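Local coordinates for Lmo0812 protein (Listeria monocytogenes serovar 1/2a, PDB 4YF1) that is a putative HD-domain pyrophosphohydrolase that probably removes the 3'-diphosphate from the alarmone guanosine-3',5'-bis(diphosphate), at residues I103-T108 with A115-D120. Sequence-based numbering, arbitrary orientation.
Sequences IEQVRT and ALIVAD
Ile-117 swings CG1 away from its own carbonyl carbon (chi1 -67°) and stays extended through chi2, which drives CD1 out between Gln-105 and Val-106 of the preceding helix. The setting is the all-helical HD-domain fold, in which helices 95-108 and 111-132 are consecutive, joined by a short turn and strongly inclined to each other, their local axes 9.7 Å apart with 126° between their N-to-C directions. The pair illustrates how two helical segments can meet through carbon packing, with no hydrogen bond between them; the polar link between the helices comes from Lys-114, nearer the turn, where its NZ hydrogen-bonds to the carbonyl oxygens of Val-106 and Arg-107. CD1 of Ile-117 lies 3.7 Å from CG of Gln-105, whose chain meets the isoleucine at about a right angle, and 3.8 Å from the backbone N of Val-106. The methylene part of the glutamine, not its amide, therefore does the touching. Beside it, CG2 of Val-106 sits near both CG2 of Ile-117 and CG2 of Val-118, while Met-161 touches both valines and Phe-173, Phe-174 and Tyr-177 pack on Val-118. Helix 111-132 also carries Asp-120, which hydrogen-bonds to His-35 and may belong to an HD-type site that holds no metal here. On the Val-118 side of the contact, Val-106 CG2 and Val-118 CG2 meet at 4.0 Å.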
ATOM      1  N   ILE A 103      -3.789  22.633  -6.486  1.00 16.08           N
ATOM      2  CA  ILE A 103      -4.542  22.999  -7.695  1.00 16.50           C
ATOM      3  C   ILE A 103      -3.599  23.152  -8.904  1.00 17.19           C
ATOM      4  O   ILE A 103      -3.887  22.578  -9.987  1.00 17.66           O
ATOM      5  CB  ILE A 103      -5.385  24.271  -7.468  1.00 16.87           C
ATOM      6  CG1 ILE A 103      -6.480  23.937  -6.456  1.00 17.19           C
ATOM      7  CG2 ILE A 103      -5.984  24.796  -8.776  1.00 17.46           C
ATOM      8  CD1 ILE A 103      -7.175  25.171  -5.869  1.00 18.35           C
ATOM      9  N   GLU A 104      -2.447  23.817  -8.707  1.00 17.39           N
ATOM     10  CA  GLU A 104      -1.482  23.971  -9.792  1.00 18.15           C
ATOM     11  C   GLU A 104      -0.973  22.584 -10.243  1.00 17.67           C
ATOM     12  O   GLU A 104      -0.801  22.335 -11.446  1.00 17.29           O
ATOM     13  CB  GLU A 104      -0.277  24.880  -9.392  1.00 19.68           C
ATOM     14  CG  GLU A 104       0.836  24.971 -10.478  1.00 21.56           C
ATOM     15  CD  GLU A 104       2.103  25.744 -10.060  1.00 23.36           C
ATOM     16  OE1 GLU A 104       2.225  26.169  -8.881  1.00 25.30           O
ATOM     17  OE2 GLU A 104       2.975  25.956 -10.925  1.00 24.31           O
ATOM     18  N   GLN A 105      -0.716  21.706  -9.272  1.00 17.27           N
ATOM     19  CA  GLN A 105      -0.219  20.366  -9.579  1.00 17.59           C
ATOM     20  C   GLN A 105      -1.271  19.499 -10.328  1.00 17.63           C
ATOM     21  O   GLN A 105      -0.905  18.759 -11.291  1.00 17.45           O
ATOM     22  CB  GLN A 105       0.291  19.705  -8.308  1.00 18.08           C
ATOM     23  CG  GLN A 105       0.770  18.289  -8.446  1.00 18.76           C
ATOM     24  CD  GLN A 105       2.069  18.191  -9.179  1.00 20.44           C
ATOM     25  OE1 GLN A 105       2.711  19.188  -9.520  1.00 20.60           O
ATOM     26  NE2 GLN A 105       2.486  16.969  -9.387  1.00 21.37           N
ATOM     27  N   VAL A 106      -2.546  19.610  -9.945  1.00 16.66           N
ATOM     28  CA  VAL A 106      -3.591  18.867 -10.634  1.00 17.47           C
ATOM     29  C   VAL A 106      -3.791  19.443 -12.025  1.00 17.71           C
ATOM     30  O   VAL A 106      -4.157  18.700 -12.952  1.00 18.95           O
ATOM     31  CB  VAL A 106      -4.905  18.735  -9.842  1.00 17.59           C
ATOM     32  CG1 VAL A 106      -5.828  19.909 -10.121  1.00 17.74           C
ATOM     33  CG2 VAL A 106      -5.639  17.427 -10.180  1.00 18.16           C
ATOM     34  N   ARG A 107      -3.432  20.713 -12.228  1.00 17.51           N
ATOM     35  CA  ARG A 107      -3.546  21.273 -13.576  1.00 18.45           C
ATOM     36  C   ARG A 107      -2.429  20.785 -14.509  1.00 18.72           C
ATOM     37  O   ARG A 107      -2.692  20.414 -15.642  1.00 19.59           O
ATOM     38  CB  ARG A 107      -3.490  22.781 -13.537  1.00 19.54           C
ATOM     39  CG  ARG A 107      -3.583  23.471 -14.883  1.00 20.98           C
ATOM     40  CD  ARG A 107      -3.284  24.965 -14.791  1.00 22.27           C
ATOM     41  NE  ARG A 107      -4.167  25.610 -13.842  1.00 23.63           N
ATOM     42  CZ  ARG A 107      -3.832  26.320 -12.769  1.00 23.83           C
ATOM     43  NH1 ARG A 107      -4.817  26.804 -12.031  1.00 25.57           N
ATOM     44  NH2 ARG A 107      -2.571  26.645 -12.459  1.00 24.19           N
ATOM     45  N   THR A 108      -1.195  20.859 -14.022  1.00 18.45           N
ATOM     46  CA  THR A 108       0.006  20.640 -14.838  1.00 19.67           C
ATOM     47  C   THR A 108       0.642  19.272 -14.726  1.00 19.59           C
ATOM     48  O   THR A 108       1.515  18.954 -15.549  1.00 20.53           O
ATOM     49  CB  THR A 108       1.108  21.656 -14.454  1.00 20.26           C
ATOM     50  OG1 THR A 108       1.446  21.479 -13.058  1.00 19.74           O
ATOM     51  CG2 THR A 108       0.623  23.083 -14.676  1.00 20.91           C
ATOM     52  N   ALA A 115      -4.216  11.737 -11.231  1.00 17.88           N
ATOM     53  CA  ALA A 115      -5.075  10.689 -10.676  1.00 18.03           C
ATOM     54  C   ALA A 115      -4.883  10.513  -9.168  1.00 17.96           C
ATOM     55  O   ALA A 115      -5.848  10.243  -8.448  1.00 17.47           O
ATOM     56  CB  ALA A 115      -4.847   9.365 -11.404  1.00 18.69           C
ATOM     57  N   LEU A 116      -3.646  10.671  -8.694  1.00 17.92           N
ATOM     58  CA  LEU A 116      -3.360  10.526  -7.273  1.00 18.31           C
ATOM     59  C   LEU A 116      -4.099  11.576  -6.453  1.00 18.12           C
ATOM     60  O   LEU A 116      -4.661  11.283  -5.364  1.00 18.71           O
ATOM     61  CB  LEU A 116      -1.881  10.679  -7.041  1.00 19.04           C
ATOM     62  CG  LEU A 116      -1.129   9.428  -7.497  1.00 20.31           C
ATOM     63  CD1 LEU A 116       0.330   9.819  -7.725  1.00 21.26           C
ATOM     64  CD2 LEU A 116      -1.268   8.331  -6.454  1.00 20.85           C
ATOM     65  N   ILE A 117      -4.100  12.784  -6.982  1.00 17.58           N
ATOM     66  CA  ILE A 117      -4.790  13.901  -6.298  1.00 17.74           C
ATOM     67  C   ILE A 117      -6.302  13.701  -6.350  1.00 17.77           C
ATOM     68  O   ILE A 117      -6.970  13.865  -5.321  1.00 18.75           O
ATOM     69  CB  ILE A 117      -4.432  15.263  -6.920  1.00 17.78           C
ATOM     70  CG1 ILE A 117      -2.956  15.578  -6.670  1.00 18.73           C
ATOM     71  CG2 ILE A 117      -5.328  16.378  -6.318  1.00 17.75           C
ATOM     72  CD1 ILE A 117      -2.391  16.773  -7.424  1.00 18.74           C
ATOM     73  N   VAL A 118      -6.863  13.428  -7.526  1.00 17.47           N
ATOM     74  CA  VAL A 118      -8.327  13.299  -7.619  1.00 17.71           C
ATOM     75  C   VAL A 118      -8.859  12.102  -6.796  1.00 18.42           C
ATOM     76  O   VAL A 118      -9.863  12.247  -6.093  1.00 17.72           O
ATOM     77  CB  VAL A 118      -8.820  13.277  -9.056  1.00 17.59           C
ATOM     78  CG1 VAL A 118     -10.307  13.137  -9.137  1.00 17.80           C
ATOM     79  CG2 VAL A 118      -8.358  14.500  -9.838  1.00 17.72           C
ATOM     80  N   ALA A 119      -8.166  10.963  -6.826  1.00 18.26           N
ATOM     81  CA  ALA A 119      -8.583   9.800  -6.051  1.00 19.31           C
ATOM     82  C   ALA A 119      -8.613  10.105  -4.552  1.00 20.19           C
ATOM     83  O   ALA A 119      -9.535   9.707  -3.838  1.00 19.86           O
ATOM     84  CB  ALA A 119      -7.687   8.613  -6.332  1.00 19.88           C
ATOM     85  N   ASP A 120      -7.589  10.803  -4.089  1.00 20.96           N
ATOM     86  CA  ASP A 120      -7.509  11.213  -2.692  1.00 22.77           C
ATOM     87  C   ASP A 120      -8.718  12.110  -2.342  1.00 22.41           C
ATOM     88  O   ASP A 120      -9.373  11.902  -1.324  1.00 22.54           O
ATOM     89  CB  ASP A 120      -6.217  11.989  -2.466  1.00 24.44           C
ATOM     90  CG  ASP A 120      -6.121  12.583  -1.043  1.00 27.87           C
ATOM     91  OD1 ASP A 120      -6.196  11.814  -0.069  1.00 32.54           O
ATOM     92  OD2 ASP A 120      -5.929  13.800  -0.920  1.00 28.78           O
TER